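PDB 3TX6: putative branched-chain amino acid transport system substrate-binding protein from Rhodopseudomonas palustris, which probably binds aromatic acids such as p-coumaric acid in the periplasm as the solute-receptor component of an ABC importer. Local coordinates for residues I25-A30 with A285-A290. Residues are numbered along the deposited sequence; the frame is centred on the assembly and turned at random.
With ENO (3-(4-hydroxy-phenyl)pyruvic acid), chain D.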
loop_
_atom_site.group_PDB
_atom_site.type_symbol
_atom_site.label_atom_id
_atom_site.label_comp_id
_atom_site.label_asym_id
_atom_site.label_seq_id
_atom_site.Cartn_x
_atom_site.Cartn_y
_atom_site.Cartn_z
ATOM N N ILE A 25 -11.139 3.921 -4.241
ATOM C CA ILE A 25 -11.631 5.171 -4.802
ATOM C C ILE A 25 -10.504 6.183 -5.067
ATOM O O ILE A 25 -10.404 6.720 -6.188
ATOM C CB ILE A 25 -12.791 5.767 -3.967
ATOM C CG1 ILE A 25 -14.064 4.952 -4.216
ATOM C CG2 ILE A 25 -13.038 7.244 -4.325
ATOM C CD1 ILE A 25 -15.207 5.202 -3.221
ATOM N N PRO A 26 -9.623 6.414 -4.089
ATOM C CA PRO A 26 -8.531 7.326 -4.398
ATOM C C PRO A 26 -7.527 6.835 -5.441
ATOM O O PRO A 26 -6.932 7.628 -6.185
ATOM C CB PRO A 26 -7.818 7.505 -3.034
ATOM C CG PRO A 26 -8.888 7.200 -2.023
ATOM C CD PRO A 26 -9.674 6.099 -2.651
ATOM N N GLU A 27 -7.353 5.518 -5.482
ATOM C CA GLU A 27 -6.505 4.919 -6.513
ATOM C C GLU A 27 -7.028 5.181 -7.908
ATOM O O GLU A 27 -6.251 5.527 -8.824
ATOM C CB GLU A 27 -6.338 3.423 -6.228
ATOM C CG GLU A 27 -5.451 3.231 -5.018
ATOM C CD GLU A 27 -5.377 1.861 -4.373
ATOM O OE1 GLU A 27 -6.090 0.934 -4.742
ATOM O OE2 GLU A 27 -4.559 1.775 -3.415
ATOM N N ARG A 28 -8.338 5.009 -8.087
ATOM C CA ARG A 28 -8.976 5.293 -9.364
ATOM C C ARG A 28 -8.929 6.794 -9.663
ATOM O O ARG A 28 -8.604 7.201 -10.770
ATOM C CB ARG A 28 -10.420 4.800 -9.343
ATOM C CG ARG A 28 -11.244 5.259 -10.533
ATOM C CD ARG A 28 -12.494 4.386 -10.711
ATOM N NE ARG A 28 -13.294 4.810 -11.856
ATOM C CZ ARG A 28 -14.162 5.821 -11.817
ATOM N NH1 ARG A 28 -14.842 6.157 -12.913
ATOM N NH2 ARG A 28 -14.334 6.492 -10.680
ATOM N N ASN A 29 -9.234 7.614 -8.670
ATOM C CA ASN A 29 -9.257 9.060 -8.887
ATOM C C ASN A 29 -7.866 9.615 -9.240
ATOM O O ASN A 29 -7.747 10.585 -9.974
ATOM C CB ASN A 29 -9.829 9.800 -7.692
ATOM C CG ASN A 29 -11.323 9.639 -7.530
ATOM O OD1 ASN A 29 -12.012 9.226 -8.439
ATOM N ND2 ASN A 29 -11.823 10.002 -6.355
ATOM N N ALA A 30 -6.800 9.005 -8.724
ATOM C CA ALA A 30 -5.483 9.521 -8.958
ATOM C C ALA A 30 -5.119 9.398 -10.453
ATOM O O ALA A 30 -4.191 10.091 -10.924
ATOM C CB ALA A 30 -4.450 8.763 -8.106
ATOM N N ALA A 285 -1.486 7.595 -3.832
ATOM C CA ALA A 285 -0.092 7.638 -4.150
ATOM C C ALA A 285 0.380 6.370 -4.838
ATOM O O ALA A 285 1.300 6.442 -5.657
ATOM C CB ALA A 285 0.709 7.936 -2.887
ATOM N N HIS A 286 -0.186 5.213 -4.514
ATOM C CA HIS A 286 0.293 3.981 -5.149
ATOM C C HIS A 286 -0.027 3.930 -6.622
ATOM O O HIS A 286 0.839 3.523 -7.400
ATOM C CB HIS A 286 -0.194 2.726 -4.445
ATOM C CG HIS A 286 0.230 2.618 -3.017
ATOM N ND1 HIS A 286 1.477 2.958 -2.559
ATOM C CD2 HIS A 286 -0.489 2.172 -1.913
ATOM C CE1 HIS A 286 1.527 2.717 -1.219
ATOM N NE2 HIS A 286 0.337 2.246 -0.830
ATOM N N SER A 287 -1.246 4.294 -7.032
ATOM C CA SER A 287 -1.530 4.344 -8.463
ATOM C C SER A 287 -0.734 5.456 -9.169
ATOM O O SER A 287 -0.162 5.238 -10.235
ATOM C CB SER A 287 -3.029 4.403 -8.802
ATOM O OG SER A 287 -3.556 5.491 -8.218
ATOM N N PHE A 288 -0.645 6.633 -8.559
ATOM C CA PHE A 288 0.175 7.715 -9.093
ATOM C C PHE A 288 1.624 7.250 -9.307
ATOM O O PHE A 288 2.218 7.486 -10.359
ATOM C CB PHE A 288 0.106 8.915 -8.155
ATOM C CG PHE A 288 0.867 10.110 -8.612
ATOM C CD1 PHE A 288 0.267 11.039 -9.457
ATOM C CD2 PHE A 288 2.142 10.361 -8.166
ATOM C CE1 PHE A 288 0.921 12.170 -9.849
ATOM C CE2 PHE A 288 2.797 11.521 -8.555
ATOM C CZ PHE A 288 2.191 12.406 -9.410
ATOM N N ASP A 289 2.183 6.605 -8.288
ATOM C CA ASP A 289 3.583 6.179 -8.342
ATOM C C ASP A 289 3.788 5.072 -9.381
ATOM O O ASP A 289 4.837 4.998 -9.996
ATOM C CB ASP A 289 4.026 5.690 -6.987
ATOM C CG ASP A 289 4.198 6.804 -5.981
ATOM O OD1 ASP A 289 4.092 7.984 -6.379
ATOM O OD2 ASP A 289 4.500 6.487 -4.813
ATOM N N ALA A 290 2.797 4.191 -9.551
ATOM C CA ALA A 290 2.912 3.154 -10.557
ATOM C C ALA A 290 3.157 3.784 -11.944
ATOM O O ALA A 290 3.954 3.273 -12.767
ATOM C CB ALA A 290 1.699 2.232 -10.576
HETATM O O4 ENO D . -3.095 -4.780 1.684
HETATM C C9 ENO D . -2.920 -1.417 1.142
HETATM C C8 ENO D . -1.930 -0.524 0.783
HETATM C C7 ENO D . -0.915 -0.168 1.684
HETATM C C6 ENO D . -0.872 -0.806 2.909
HETATM C C5 ENO D . -1.872 -1.694 3.293
HETATM C C4 ENO D . -2.908 -2.025 2.402
HETATM O O3 ENO D . 0.069 0.716 1.260
HETATM C C3 ENO D . -4.032 -2.929 2.824
HETATM C C2 ENO D . -3.971 -4.362 2.460
HETATM C C1 ENO D . -5.045 -5.219 2.942
HETATM O O2 ENO D . -5.031 -6.418 2.594
HETATM O O1 ENO D . -5.955 -4.761 3.695
#
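S287 faces the backbone of E27 where two helices of a periplasmic binding protein fold pack beside the ligand cleft. Helix 25-29 and helix 285-290 run in broadly the same direction, at 32° to each other, with their axes 8.0 Å apart at closest approach, a spacing consistent with the small side chains of A30 and S287 at the interface.

One hydrogen bond joins the pair. The hydroxyl of S287, set between its own backbone N and carbonyl carbon (chi1 59°), donates from OG to E27 O over 2.8 Å, in the carbonyl plane and on a lone pair at a C=O...donor angle of 116°. The bond to E27 O satisfies this buried hydroxyl, and a weak second one runs to A284 O, a turn back on its own helix.

Van der Waals contact is sparse and gathers round this bond. A30 turns its methyl toward the partner helix, with CB 3.4 Å from S287 OG, and comes near the backbone N of F288 at the fringe. M74 of strand 72-75 touches S287 and A290, which sets helix 282-304 against the sheet.

On the cleft side, the carboxylate of E27 comes near the plane of the H286 ring at its edge, with OE2 4.4 Å from CD2, while OE1 is hydrogen-bonded to S77. This acidic group may polarise the imidazole, although OE2 lies 5.6 Å from NE2. The ring reaches the bound 3-(4-hydroxy-phenyl)pyruvic acid tip to tip; an alanine here would probably leave the ligand's phenolic oxygen without this partner and open a gap beside it. In the complex, H286 NE2 and ENO O3 share a hydrogen bond of 2.6 Å, and ENO O3 also lies near the plane of the imidazole.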